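Local coordinates for peptidase M16 domain protein (Alicyclobacillus acidocaldarius subsp. acidocaldarius DSM 446, PDB 4XEA) that probably hydrolyses peptide bonds as a metallopeptidase of family M16, and carries a nickel ion at its presumed catalytic metal site in this crystal, at residues A[33-38]-A[111-116]; A[193-198]-A[372-377]; A[82-87]-A[97-102]; A[37-42]-A[187-192]. All blocks are in the same frame, centred on the assembly; numbering follows the deposited sequence.

Interaction 1: A[33-38]-A[111-116]; sequences AMFATR and TLLDFV. With NA (sodium ion), chain B.
With CG anti to the backbone N (chi1 -168°), Phe35 sends its ring straight out from strand 31-37 toward helix 105-116, where Leu112 reaches back with the same first torsion while Leu113 swings its CG beside the backbone N (chi1 -69°). That second rotamer lays Leu113 CD2 over one face of the Phe35 ring, 4.1 Å from the centroid and 22° off the normal, a CH-pi contact shifted toward the CE2 and CZ atoms of the rim. Val116 comes in obliquely from the other side of the ring plane, its CB 3.6 Å from Phe35 CD2. Nearer the backbone, Leu112 CD2 touches Phe35 CB at 3.9 Å and also approaches Ala33 CB at 4.2 Å; the small alanine gives Leu112 a shallow seat. A large flat ring suits position 35: it is long enough to span the gap to the helix and broad enough to touch Leu112, Leu113 and Val116 together. An alanine here would remove the ring and would probably lose the contacts with Leu113 and Val116, loosening this part of the strand-helix packing. The interface is buried and wholly apolar. Just beyond it, the helix end turns its polar backbone to another use: Phe115 O binds a sodium ion at 2.1 Å, with Met67 O, Ser118 O and two waters completing the site. Strand and helix axes run roughly parallel, 9.4 Å apart, the arrangement of a helix laid along one face of the mixed beta-sheet in the alpha/beta fold of an M16 peptidase domain.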
loop_
_atom_site.group_PDB
_atom_site.type_symbol
_atom_site.label_atom_id
_atom_site.label_comp_id
_atom_site.label_asym_id
_atom_site.label_seq_id
_atom_site.Cartn_x
_atom_site.Cartn_y
_atom_site.Cartn_z
ATOM N N ALA A 33 8.625 -6.957 14.080
ATOM C CA ALA A 33 9.117 -6.507 15.383
ATOM C C ALA A 33 9.375 -4.994 15.323
ATOM O O ALA A 33 9.948 -4.509 14.346
ATOM C CB ALA A 33 10.410 -7.256 15.696
HETATM N N MSE A 34 9.017 -4.260 16.383
HETATM C CA MSE A 34 9.266 -2.825 16.410
HETATM C C MSE A 34 9.765 -2.408 17.802
HETATM O O MSE A 34 9.176 -2.814 18.817
HETATM C CB MSE A 34 7.985 -2.057 16.048
HETATM C CG MSE A 34 8.082 -0.494 16.166
HETATM SE SE MSE A 34 6.526 0.497 15.495
HETATM C CE MSE A 34 6.726 0.259 13.561
ATOM N N PHE A 35 10.872 -1.652 17.809
ATOM C CA PHE A 35 11.478 -1.076 19.002
ATOM C C PHE A 35 11.361 0.457 18.848
ATOM O O PHE A 35 11.937 1.017 17.919
ATOM C CB PHE A 35 12.958 -1.528 19.046
ATOM C CG PHE A 35 13.689 -1.262 20.347
ATOM C CD1 PHE A 35 13.036 -1.093 21.554
ATOM C CD2 PHE A 35 15.078 -1.288 20.351
ATOM C CE1 PHE A 35 13.756 -0.871 22.741
ATOM C CE2 PHE A 35 15.807 -1.088 21.538
ATOM C CZ PHE A 35 15.135 -0.868 22.721
ATOM N N ALA A 36 10.579 1.117 19.703
ATOM C CA ALA A 36 10.293 2.550 19.550
ATOM C C ALA A 36 10.536 3.328 20.786
ATOM O O ALA A 36 10.426 2.780 21.900
ATOM C CB ALA A 36 8.865 2.770 19.083
ATOM N N THR A 37 10.826 4.620 20.589
ATOM C CA THR A 37 11.077 5.541 21.706
ATOM C C THR A 37 10.033 6.646 21.735
ATOM O O THR A 37 9.610 7.139 20.688
ATOM C CB THR A 37 12.490 6.161 21.651
ATOM O OG1 THR A 37 12.645 7.134 22.688
ATOM C CG2 THR A 37 12.708 6.808 20.305
ATOM N N ARG A 38 9.606 7.001 22.953
ATOM C CA ARG A 38 8.735 8.166 23.194
ATOM C C ARG A 38 9.536 9.486 23.070
ATOM O O ARG A 38 9.779 10.209 24.065
ATOM C CB ARG A 38 8.103 8.058 24.572
ATOM C CG ARG A 38 6.964 9.003 24.823
ATOM C CD ARG A 38 6.393 8.869 26.240
ATOM N NE ARG A 38 5.785 7.564 26.588
ATOM C CZ ARG A 38 6.381 6.562 27.248
ATOM N NH1 ARG A 38 7.668 6.623 27.591
ATOM N NH2 ARG A 38 5.677 5.463 27.538
ATOM N N THR A 111 19.909 -8.196 17.077
ATOM C CA THR A 111 20.455 -7.130 16.245
ATOM C C THR A 111 19.655 -5.824 16.429
ATOM O O THR A 111 20.224 -4.722 16.479
ATOM C CB THR A 111 20.428 -7.553 14.771
ATOM O OG1 THR A 111 21.069 -8.844 14.615
ATOM C CG2 THR A 111 21.101 -6.488 13.896
ATOM N N LEU A 112 18.335 -5.963 16.548
ATOM C CA LEU A 112 17.448 -4.799 16.724
ATOM C C LEU A 112 17.780 -4.099 18.049
ATOM O O LEU A 112 17.983 -2.890 18.094
ATOM C CB LEU A 112 15.975 -5.233 16.668
ATOM C CG LEU A 112 14.944 -4.106 16.850
ATOM C CD1 LEU A 112 15.096 -3.043 15.785
ATOM C CD2 LEU A 112 13.555 -4.691 16.880
ATOM N N LEU A 113 17.844 -4.866 19.127
ATOM C CA LEU A 113 18.179 -4.269 20.428
ATOM C C LEU A 113 19.556 -3.630 20.345
ATOM O O LEU A 113 19.728 -2.477 20.725
ATOM C CB LEU A 113 18.132 -5.300 21.555
ATOM C CG LEU A 113 16.746 -5.833 21.915
ATOM C CD1 LEU A 113 16.857 -7.096 22.778
ATOM C CD2 LEU A 113 15.897 -4.738 22.599
ATOM N N ASP A 114 20.534 -4.385 19.850
ATOM C CA ASP A 114 21.938 -3.932 19.800
ATOM C C ASP A 114 22.141 -2.624 19.028
ATOM O O ASP A 114 22.802 -1.708 19.522
ATOM C CB ASP A 114 22.827 -5.034 19.214
ATOM C CG ASP A 114 22.973 -6.228 20.144
ATOM O OD1 ASP A 114 22.569 -6.152 21.342
ATOM O OD2 ASP A 114 23.515 -7.230 19.674
ATOM N N PHE A 115 21.563 -2.496 17.834
ATOM C CA PHE A 115 21.867 -1.297 17.025
ATOM C C PHE A 115 21.118 -0.030 17.496
ATOM O O PHE A 115 21.542 1.092 17.223
ATOM C CB PHE A 115 21.724 -1.573 15.507
ATOM C CG PHE A 115 20.418 -1.109 14.870
ATOM C CD1 PHE A 115 20.266 0.196 14.431
ATOM C CD2 PHE A 115 19.378 -2.010 14.635
ATOM C CE1 PHE A 115 19.072 0.619 13.797
ATOM C CE2 PHE A 115 18.200 -1.610 14.024
ATOM C CZ PHE A 115 18.040 -0.287 13.603
ATOM N N VAL A 116 20.025 -0.206 18.217
ATOM C CA VAL A 116 19.293 0.931 18.764
ATOM C C VAL A 116 19.884 1.364 20.124
ATOM O O VAL A 116 19.779 2.543 20.486
ATOM C CB VAL A 116 17.804 0.589 18.855
ATOM C CG1 VAL A 116 16.989 1.721 19.503
ATOM C CG2 VAL A 116 17.252 0.270 17.409
HETATM NA NA NA B . 23.169 2.276 16.590
HETATM O O HOH W 1 24.838 0.794 15.996
HETATM O O HOH W 2 24.613 4.112 15.597
#

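Interaction 2: A[193-198]-A[372-377]; sequences NMVLVI and RNWVTY
Val197 overlaps the six-membered part of the Trp374 indole with its CG2, 3.7 Å from CE3, while its CG1 rests 3.9 Å from Trp374 CB. The approach to the ring is oblique. The same CG2 also meets Val375 CG2 at 3.6 Å, so one methyl fills the corner between two successive helix residues, and the two valines slide past each other in opposite directions. Two residues earlier on the strand, Val195 repeats the pattern more loosely: CG1 meets Val375 CG1 at 3.8 Å and CG2 reaches Trp374 CZ3 at 4.1 Å. Compact beta-branched valines suit this strand, letting helix 367-379 lie close, at 8.4 Å between axes and nearly antiparallel. The wide indole spans both valines, and its own ring is met edge-to-face by Phe385. On the partly exposed flank of the helix, Thr376 OG1 hydrogen-bonds back to Arg372 O at 3.0 Å, so that carbonyl, already taken by Thr376 N, receives two bonds and the hydroxyl is satisfied within the helix. Between strand and helix, then, there are hydrocarbon contacts alone: the hold depends on the fit of shapes and exclusion of water, with no directional bond to fix the angle.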
loop_
_atom_site.group_PDB
_atom_site.type_symbol
_atom_site.label_atom_id
_atom_site.label_comp_id
_atom_site.label_asym_id
_atom_site.label_seq_id
_atom_site.Cartn_x
_atom_site.Cartn_y
_atom_site.Cartn_z
ATOM N N ASN A 193 12.230 4.616 28.529
ATOM C CA ASN A 193 11.460 5.503 27.650
ATOM C C ASN A 193 10.979 4.809 26.373
ATOM O O ASN A 193 10.501 5.479 25.436
ATOM C CB ASN A 193 12.259 6.751 27.276
ATOM C CG ASN A 193 11.347 7.895 26.701
ATOM O OD1 ASN A 193 10.289 8.215 27.254
ATOM N ND2 ASN A 193 11.813 8.540 25.655
HETATM N N MSE A 194 11.136 3.482 26.325
HETATM C CA MSE A 194 10.926 2.719 25.085
HETATM C C MSE A 194 9.992 1.518 25.228
HETATM O O MSE A 194 9.552 1.175 26.337
HETATM C CB MSE A 194 12.280 2.293 24.477
HETATM C CG MSE A 194 13.208 3.454 24.178
HETATM SE SE MSE A 194 14.777 3.046 23.097
HETATM C CE MSE A 194 13.967 2.543 21.373
ATOM N N VAL A 195 9.693 0.883 24.084
ATOM C CA VAL A 195 8.780 -0.238 24.025
ATOM C C VAL A 195 9.223 -1.145 22.877
ATOM O O VAL A 195 9.722 -0.655 21.858
ATOM C CB VAL A 195 7.307 0.199 23.876
ATOM C CG1 VAL A 195 7.015 0.856 22.474
ATOM C CG2 VAL A 195 6.349 -0.957 24.201
ATOM N N LEU A 196 9.101 -2.460 23.102
ATOM C CA LEU A 196 9.423 -3.500 22.123
ATOM C C LEU A 196 8.194 -4.383 21.941
ATOM O O LEU A 196 7.689 -4.966 22.915
ATOM C CB LEU A 196 10.600 -4.361 22.611
ATOM C CG LEU A 196 11.076 -5.501 21.700
ATOM C CD1 LEU A 196 11.562 -4.941 20.327
ATOM C CD2 LEU A 196 12.174 -6.306 22.395
ATOM N N VAL A 197 7.719 -4.484 20.692
ATOM C CA VAL A 197 6.476 -5.212 20.377
ATOM C C VAL A 197 6.754 -6.103 19.165
ATOM O O VAL A 197 7.357 -5.662 18.198
ATOM C CB VAL A 197 5.298 -4.264 20.134
ATOM C CG1 VAL A 197 4.022 -5.014 19.898
ATOM C CG2 VAL A 197 5.105 -3.302 21.374
ATOM N N ILE A 198 6.350 -7.367 19.269
ATOM C CA ILE A 198 6.656 -8.375 18.242
ATOM C C ILE A 198 5.418 -9.216 18.011
ATOM O O ILE A 198 4.808 -9.696 18.971
ATOM C CB ILE A 198 7.789 -9.296 18.680
ATOM C CG1 ILE A 198 8.958 -8.487 19.221
ATOM C CG2 ILE A 198 8.286 -10.204 17.495
ATOM C CD1 ILE A 198 10.121 -9.348 19.690
ATOM N N ARG A 372 2.405 -1.902 15.267
ATOM C CA ARG A 372 2.432 -0.440 15.131
ATOM C C ARG A 372 1.461 0.215 16.104
ATOM O O ARG A 372 1.797 1.167 16.805
ATOM C CB ARG A 372 2.062 -0.011 13.702
ATOM C CG ARG A 372 3.177 0.662 12.877
ATOM C CD ARG A 372 2.700 1.137 11.486
ATOM N NE ARG A 372 1.269 1.462 11.445
ATOM C CZ ARG A 372 0.364 0.763 10.761
ATOM N NH1 ARG A 372 0.733 -0.292 10.043
ATOM N NH2 ARG A 372 -0.912 1.116 10.788
ATOM N N ASN A 373 0.244 -0.304 16.142
ATOM C CA ASN A 373 -0.773 0.246 17.047
ATOM C C ASN A 373 -0.560 -0.015 18.532
ATOM O O ASN A 373 -0.790 0.885 19.361
ATOM C CB ASN A 373 -2.140 -0.141 16.569
ATOM C CG ASN A 373 -2.502 0.637 15.334
ATOM O OD1 ASN A 373 -2.914 1.751 15.449
ATOM N ND2 ASN A 373 -2.202 0.114 14.164
ATOM N N TRP A 374 -0.051 -1.184 18.882
ATOM C CA TRP A 374 0.287 -1.464 20.287
ATOM C C TRP A 374 1.326 -0.445 20.738
ATOM O O TRP A 374 1.166 0.235 21.782
ATOM C CB TRP A 374 0.819 -2.903 20.505
ATOM C CG TRP A 374 0.466 -3.400 21.855
ATOM C CD1 TRP A 374 -0.554 -4.236 22.145
ATOM C CD2 TRP A 374 1.102 -3.086 23.104
ATOM N NE1 TRP A 374 -0.603 -4.478 23.480
ATOM C CE2 TRP A 374 0.368 -3.733 24.107
ATOM C CE3 TRP A 374 2.190 -2.281 23.477
ATOM C CZ2 TRP A 374 0.717 -3.663 25.476
ATOM C CZ3 TRP A 374 2.536 -2.181 24.856
ATOM C CH2 TRP A 374 1.780 -2.833 25.830
ATOM N N VAL A 375 2.347 -0.277 19.896
ATOM C CA VAL A 375 3.421 0.687 20.165
ATOM C C VAL A 375 2.899 2.106 20.344
ATOM O O VAL A 375 3.241 2.807 21.313
ATOM C CB VAL A 375 4.457 0.724 19.044
ATOM C CG1 VAL A 375 5.370 1.919 19.225
ATOM C CG2 VAL A 375 5.287 -0.621 18.998
ATOM N N THR A 376 2.106 2.523 19.365
ATOM C CA THR A 376 1.631 3.893 19.292
ATOM C C THR A 376 0.742 4.277 20.461
ATOM O O THR A 376 0.959 5.312 21.079
ATOM C CB THR A 376 0.950 4.177 17.902
ATOM O OG1 THR A 376 1.976 4.123 16.902
ATOM C CG2 THR A 376 0.403 5.579 17.882
ATOM N N TYR A 377 -0.261 3.471 20.764
ATOM C CA TYR A 377 -1.137 3.766 21.898
ATOM C C TYR A 377 -0.418 3.655 23.244
ATOM O O TYR A 377 -0.667 4.441 24.158
ATOM C CB TYR A 377 -2.391 2.882 21.862
ATOM C CG TYR A 377 -3.379 3.279 20.748
ATOM C CD1 TYR A 377 -3.774 4.617 20.615
ATOM C CD2 TYR A 377 -3.917 2.353 19.852
ATOM C CE1 TYR A 377 -4.645 5.020 19.660
ATOM C CE2 TYR A 377 -4.856 2.765 18.860
ATOM C CZ TYR A 377 -5.186 4.114 18.786
ATOM O OH TYR A 377 -6.059 4.644 17.856
#

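Interaction 3: A[82-87]-A[97-102]; sequences HGASVD and YYFSGT
The tight part of this antiparallel pairing is its backbone and the face bearing Ala84, Val86 and Phe99. Ser85 and Ser100 form a hydrogen-bonded pair, with Ser85 N 2.9 Å from Ser100 O and Ser100 N 3.0 Å from Ser85 O; Asp87 and Tyr98 bond the same way. At the non-hydrogen-bonded pair of Ala84 and Gly101 the CA atoms come within 3.7 Å, so close that a CB on Gly101 would clash with Ala84 CB and Gly83 O. Gly83 closes the preceding helix with a Schellman motif, and its carbonyl receives Thr102 N at 3.0 Å, nearly along the C=O axis. The opposite face is looser and carries the exposed Ser85 and Asp87. There Tyr98, its CG in the crowded position (chi1 60°), folds its ring over the Asp87 backbone, with Asp87 C 3.8 Å above the ring plane and Asp87 CB 3.7 Å from OH. An alanine in place of Tyr98 would probably uncover this backbone and lose the packing against Met34. Ser100 and Thr102 also touch Met362 of the second subunit. On the packed face, Ala84 and Val86 lie against helix 105-116 and Val86 also against helix 75-80, while strand 95-101 continues the sheet to strand 31-37.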
loop_
_atom_site.group_PDB
_atom_site.type_symbol
_atom_site.label_atom_id
_atom_site.label_comp_id
_atom_site.label_asym_id
_atom_site.label_seq_id
_atom_site.Cartn_x
_atom_site.Cartn_y
_atom_site.Cartn_z
ATOM N N HIS A 82 20.191 -13.105 7.074
ATOM C CA HIS A 82 19.424 -14.119 7.820
ATOM C C HIS A 82 17.887 -14.032 7.659
ATOM O O HIS A 82 17.143 -14.520 8.507
ATOM C CB HIS A 82 19.840 -14.089 9.302
ATOM C CG HIS A 82 21.301 -14.339 9.508
ATOM N ND1 HIS A 82 21.835 -15.607 9.567
ATOM C CD2 HIS A 82 22.344 -13.485 9.643
ATOM C CE1 HIS A 82 23.142 -15.523 9.741
ATOM N NE2 HIS A 82 23.477 -14.246 9.787
ATOM N N GLY A 83 17.423 -13.437 6.560
ATOM C CA GLY A 83 16.014 -13.534 6.151
ATOM C C GLY A 83 15.073 -12.544 6.841
ATOM O O GLY A 83 13.976 -12.909 7.281
ATOM N N ALA A 84 15.516 -11.296 6.951
ATOM C CA ALA A 84 14.681 -10.203 7.458
ATOM C C ALA A 84 15.169 -8.927 6.828
ATOM O O ALA A 84 16.259 -8.899 6.252
ATOM C CB ALA A 84 14.760 -10.096 9.001
ATOM N N SER A 85 14.367 -7.878 6.942
ATOM C CA SER A 85 14.809 -6.538 6.558
ATOM C C SER A 85 14.299 -5.496 7.546
ATOM O O SER A 85 13.236 -5.662 8.146
ATOM C CB SER A 85 14.369 -6.197 5.137
ATOM O OG SER A 85 13.015 -5.816 5.130
ATOM N N VAL A 86 15.065 -4.411 7.673
ATOM C CA VAL A 86 14.916 -3.444 8.757
ATOM C C VAL A 86 14.690 -2.063 8.142
ATOM O O VAL A 86 15.170 -1.775 7.045
ATOM C CB VAL A 86 16.161 -3.425 9.684
ATOM C CG1 VAL A 86 17.381 -2.921 8.948
ATOM C CG2 VAL A 86 15.920 -2.564 10.946
ATOM N N ASP A 87 13.912 -1.223 8.835
ATOM C CA ASP A 87 13.712 0.150 8.394
ATOM C C ASP A 87 13.401 0.971 9.642
ATOM O O ASP A 87 13.437 0.441 10.768
ATOM C CB ASP A 87 12.615 0.183 7.327
ATOM C CG ASP A 87 12.709 1.405 6.390
ATOM O OD1 ASP A 87 13.506 2.349 6.627
ATOM O OD2 ASP A 87 11.953 1.409 5.411
ATOM N N TYR A 97 11.988 1.778 15.027
ATOM C CA TYR A 97 12.897 0.864 14.333
ATOM C C TYR A 97 12.234 -0.514 14.241
ATOM O O TYR A 97 11.722 -1.047 15.243
ATOM C CB TYR A 97 14.242 0.788 15.081
ATOM C CG TYR A 97 14.856 2.170 15.294
ATOM C CD1 TYR A 97 15.717 2.708 14.346
ATOM C CD2 TYR A 97 14.491 2.973 16.385
ATOM C CE1 TYR A 97 16.233 3.964 14.469
ATOM C CE2 TYR A 97 15.029 4.268 16.535
ATOM C CZ TYR A 97 15.891 4.753 15.568
ATOM O OH TYR A 97 16.434 6.011 15.676
ATOM N N TYR A 98 12.201 -1.107 13.036
ATOM C CA TYR A 98 11.412 -2.327 12.878
ATOM C C TYR A 98 11.966 -3.236 11.806
ATOM O O TYR A 98 12.626 -2.757 10.885
ATOM C CB TYR A 98 9.966 -1.961 12.583
ATOM C CG TYR A 98 9.740 -1.140 11.318
ATOM C CD1 TYR A 98 9.378 -1.757 10.135
ATOM C CD2 TYR A 98 9.872 0.257 11.320
ATOM C CE1 TYR A 98 9.161 -1.021 8.963
ATOM C CE2 TYR A 98 9.635 1.010 10.154
ATOM C CZ TYR A 98 9.279 0.360 8.993
ATOM O OH TYR A 98 9.091 1.068 7.838
ATOM N N PHE A 99 11.747 -4.549 11.968
ATOM C CA PHE A 99 12.086 -5.498 10.951
ATOM C C PHE A 99 10.910 -6.406 10.695
ATOM O O PHE A 99 9.992 -6.535 11.506
ATOM C CB PHE A 99 13.367 -6.318 11.317
ATOM C CG PHE A 99 13.179 -7.353 12.406
ATOM C CD1 PHE A 99 12.594 -8.579 12.136
ATOM C CD2 PHE A 99 13.652 -7.112 13.698
ATOM C CE1 PHE A 99 12.440 -9.537 13.134
ATOM C CE2 PHE A 99 13.506 -8.071 14.704
ATOM C CZ PHE A 99 12.896 -9.279 14.425
ATOM N N SER A 100 10.943 -7.048 9.547
ATOM C CA SER A 100 10.127 -8.216 9.321
ATOM C C SER A 100 10.979 -9.320 8.674
ATOM O O SER A 100 11.904 -9.045 7.915
ATOM C CB SER A 100 8.940 -7.851 8.474
ATOM O OG SER A 100 9.369 -7.596 7.172
ATOM N N GLY A 101 10.679 -10.565 9.025
ATOM C CA GLY A 101 11.438 -11.714 8.523
ATOM C C GLY A 101 10.756 -13.042 8.761
ATOM O O GLY A 101 9.643 -13.094 9.283
ATOM N N THR A 102 11.445 -14.121 8.389
ATOM C CA THR A 102 10.836 -15.446 8.329
ATOM C C THR A 102 11.573 -16.560 9.110
ATOM O O THR A 102 11.169 -17.729 9.068
ATOM C CB THR A 102 10.713 -15.881 6.867
ATOM O OG1 THR A 102 12.002 -15.855 6.251
ATOM C CG2 THR A 102 9.814 -14.921 6.120
#

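Interaction 4: A[37-42]-A[187-192]; sequences TRYGSV and TFYHPS
An inverse gamma turn centred on Arg38 ends strand 31-37, and here the loop it opens packs against the C-terminal end of helix 178-188, beside helix 59-66 with its metal ligands His61 and His65. The main contact is an offset stack of Tyr39 on Phe188, the ring centroids 3.9 Å apart and the planes only 9° from parallel. Tyr39 CD1 stands 3.3 Å above the Phe188 ring, over its centre, and Thr187 CG2 lies on the opposite face, so the phenylalanine is sandwiched. Flat aromatic rings suit both places, since they can lie face to face and touch over a broad area. Leu63 of helix 59-66 touches both Tyr39 and Tyr189. Thr37 serves two purposes. Its OG1, anti to the backbone N (chi1 175°), donates to Phe188 O at 2.7 Å from well above the carbonyl plane, at the helix end where carbonyls lack the next turn's N-H; Asn193 ND2 donates to the same oxygen. Its CG2 sits over one face of Tyr189, 3.8 Å from CZ, while Tyr189 OH bonds to Tyr97 OH. At the centre of the turn, Arg38 has its NE bound to Leu379 O, and a water links its NH2 to the other segment, accepting from Arg38 NH2 at 3.1 Å and donating to Ser192 O at 3.0 Å.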
loop_
_atom_site.group_PDB
_atom_site.type_symbol
_atom_site.label_atom_id
_atom_site.label_comp_id
_atom_site.label_asym_id
_atom_site.label_seq_id
_atom_site.Cartn_x
_atom_site.Cartn_y
_atom_site.Cartn_z
ATOM N N THR A 37 10.826 4.620 20.589
ATOM C CA THR A 37 11.077 5.541 21.706
ATOM C C THR A 37 10.033 6.646 21.735
ATOM O O THR A 37 9.610 7.139 20.688
ATOM C CB THR A 37 12.490 6.161 21.651
ATOM O OG1 THR A 37 12.645 7.134 22.688
ATOM C CG2 THR A 37 12.708 6.808 20.305
ATOM N N ARG A 38 9.606 7.001 22.953
ATOM C CA ARG A 38 8.735 8.166 23.194
ATOM C C ARG A 38 9.536 9.486 23.070
ATOM O O ARG A 38 9.779 10.209 24.065
ATOM C CB ARG A 38 8.103 8.058 24.572
ATOM C CG ARG A 38 6.964 9.003 24.823
ATOM C CD ARG A 38 6.393 8.869 26.240
ATOM N NE ARG A 38 5.785 7.564 26.588
ATOM C CZ ARG A 38 6.381 6.562 27.248
ATOM N NH1 ARG A 38 7.668 6.623 27.591
ATOM N NH2 ARG A 38 5.677 5.463 27.538
ATOM N N TYR A 39 9.883 9.785 21.835
ATOM C CA TYR A 39 10.685 10.938 21.446
ATOM C C TYR A 39 10.467 11.156 19.960
ATOM O O TYR A 39 10.676 10.238 19.142
ATOM C CB TYR A 39 12.149 10.667 21.708
ATOM C CG TYR A 39 13.078 11.802 21.302
ATOM C CD1 TYR A 39 12.833 13.107 21.703
ATOM C CD2 TYR A 39 14.206 11.562 20.540
ATOM C CE1 TYR A 39 13.672 14.148 21.358
ATOM C CE2 TYR A 39 15.075 12.602 20.190
ATOM C CZ TYR A 39 14.811 13.881 20.626
ATOM O OH TYR A 39 15.663 14.900 20.312
ATOM N N GLY A 40 10.040 12.350 19.569
ATOM C CA GLY A 40 9.890 12.644 18.144
ATOM C C GLY A 40 10.203 14.071 17.818
ATOM O O GLY A 40 10.798 14.770 18.635
ATOM N N SER A 41 9.742 14.514 16.646
ATOM C CA SER A 41 10.107 15.833 16.116
ATOM C C SER A 41 9.633 16.982 16.986
ATOM O O SER A 41 10.274 18.055 16.974
ATOM C CB SER A 41 9.608 16.040 14.668
ATOM O OG SER A 41 8.179 16.040 14.569
ATOM N N VAL A 42 8.542 16.789 17.731
ATOM C CA VAL A 42 7.985 17.892 18.493
ATOM C C VAL A 42 8.608 18.091 19.873
ATOM O O VAL A 42 8.311 19.077 20.525
ATOM C CB VAL A 42 6.447 17.894 18.578
ATOM C CG1 VAL A 42 5.828 17.938 17.135
ATOM C CG2 VAL A 42 5.912 16.756 19.453
ATOM N N THR A 187 19.163 10.900 26.814
ATOM C CA THR A 187 17.945 11.220 27.545
ATOM C C THR A 187 16.767 10.342 27.114
ATOM O O THR A 187 16.008 9.873 27.970
ATOM C CB THR A 187 17.567 12.686 27.355
ATOM O OG1 THR A 187 18.638 13.514 27.818
ATOM C CG2 THR A 187 16.262 13.063 28.104
ATOM N N PHE A 188 16.609 10.137 25.805
ATOM C CA PHE A 188 15.376 9.572 25.261
ATOM C C PHE A 188 15.470 8.136 24.840
ATOM O O PHE A 188 14.452 7.499 24.661
ATOM C CB PHE A 188 14.873 10.420 24.082
ATOM C CG PHE A 188 14.338 11.763 24.495
ATOM C CD1 PHE A 188 15.096 12.907 24.316
ATOM C CD2 PHE A 188 13.083 11.882 25.078
ATOM C CE1 PHE A 188 14.623 14.166 24.706
ATOM C CE2 PHE A 188 12.574 13.131 25.441
ATOM C CZ PHE A 188 13.339 14.284 25.252
ATOM N N TYR A 189 16.682 7.613 24.691
ATOM C CA TYR A 189 16.854 6.237 24.245
ATOM C C TYR A 189 17.139 5.285 25.386
ATOM O O TYR A 189 17.553 4.167 25.161
ATOM C CB TYR A 189 17.930 6.160 23.178
ATOM C CG TYR A 189 17.401 6.461 21.800
ATOM C CD1 TYR A 189 17.088 7.770 21.427
ATOM C CD2 TYR A 189 17.210 5.436 20.862
ATOM C CE1 TYR A 189 16.587 8.069 20.158
ATOM C CE2 TYR A 189 16.731 5.724 19.588
ATOM C CZ TYR A 189 16.395 7.049 19.250
ATOM O OH TYR A 189 15.944 7.363 17.990
ATOM N N HIS A 190 16.889 5.727 26.616
ATOM C CA HIS A 190 16.954 4.847 27.743
ATOM C C HIS A 190 15.811 3.835 27.663
ATOM O O HIS A 190 14.721 4.181 27.239
ATOM C CB HIS A 190 16.859 5.634 29.074
ATOM C CG HIS A 190 17.190 4.797 30.262
ATOM N ND1 HIS A 190 16.266 3.978 30.873
ATOM C CD2 HIS A 190 18.348 4.635 30.941
ATOM C CE1 HIS A 190 16.842 3.353 31.888
ATOM N NE2 HIS A 190 18.106 3.731 31.951
ATOM N N PRO A 191 16.045 2.595 28.096
ATOM C CA PRO A 191 14.985 1.595 27.922
ATOM C C PRO A 191 13.654 1.902 28.624
ATOM O O PRO A 191 12.598 1.430 28.163
ATOM C CB PRO A 191 15.614 0.300 28.477
ATOM C CG PRO A 191 16.952 0.710 29.086
ATOM C CD PRO A 191 17.346 1.975 28.422
ATOM N N SER A 192 13.707 2.688 29.694
ATOM C CA SER A 192 12.543 3.115 30.442
ATOM C C SER A 192 11.670 4.052 29.609
ATOM O O SER A 192 10.497 4.251 29.949
ATOM C CB SER A 192 12.949 3.839 31.740
ATOM O OG SER A 192 13.703 5.001 31.444
HETATM O O HOH W 3 7.700 3.787 29.108
#

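Interactions 1, 2 and 3 share one six-stranded mixed sheet. Strand 31-37 lies between strands 194-200 and 95-101, so interaction 1 stands in the middle, its centre about 10 Å from that of interaction 2 and about 12 Å from that of interaction 3. Helix 105-116 covers one face of the sheet and helix 367-379 the other. Interaction 4, which shares Thr37 and Arg38 with interaction 1, closes the end of the sheet nearest the nickel site. Along the chain, the hairpin of strands 84-90 and 95-101 lies, in sequence, between the two segments of interaction 1, whereas interaction 2 brings in a helix from far later, tying the N-terminal sheet to the C-terminal half of the protein.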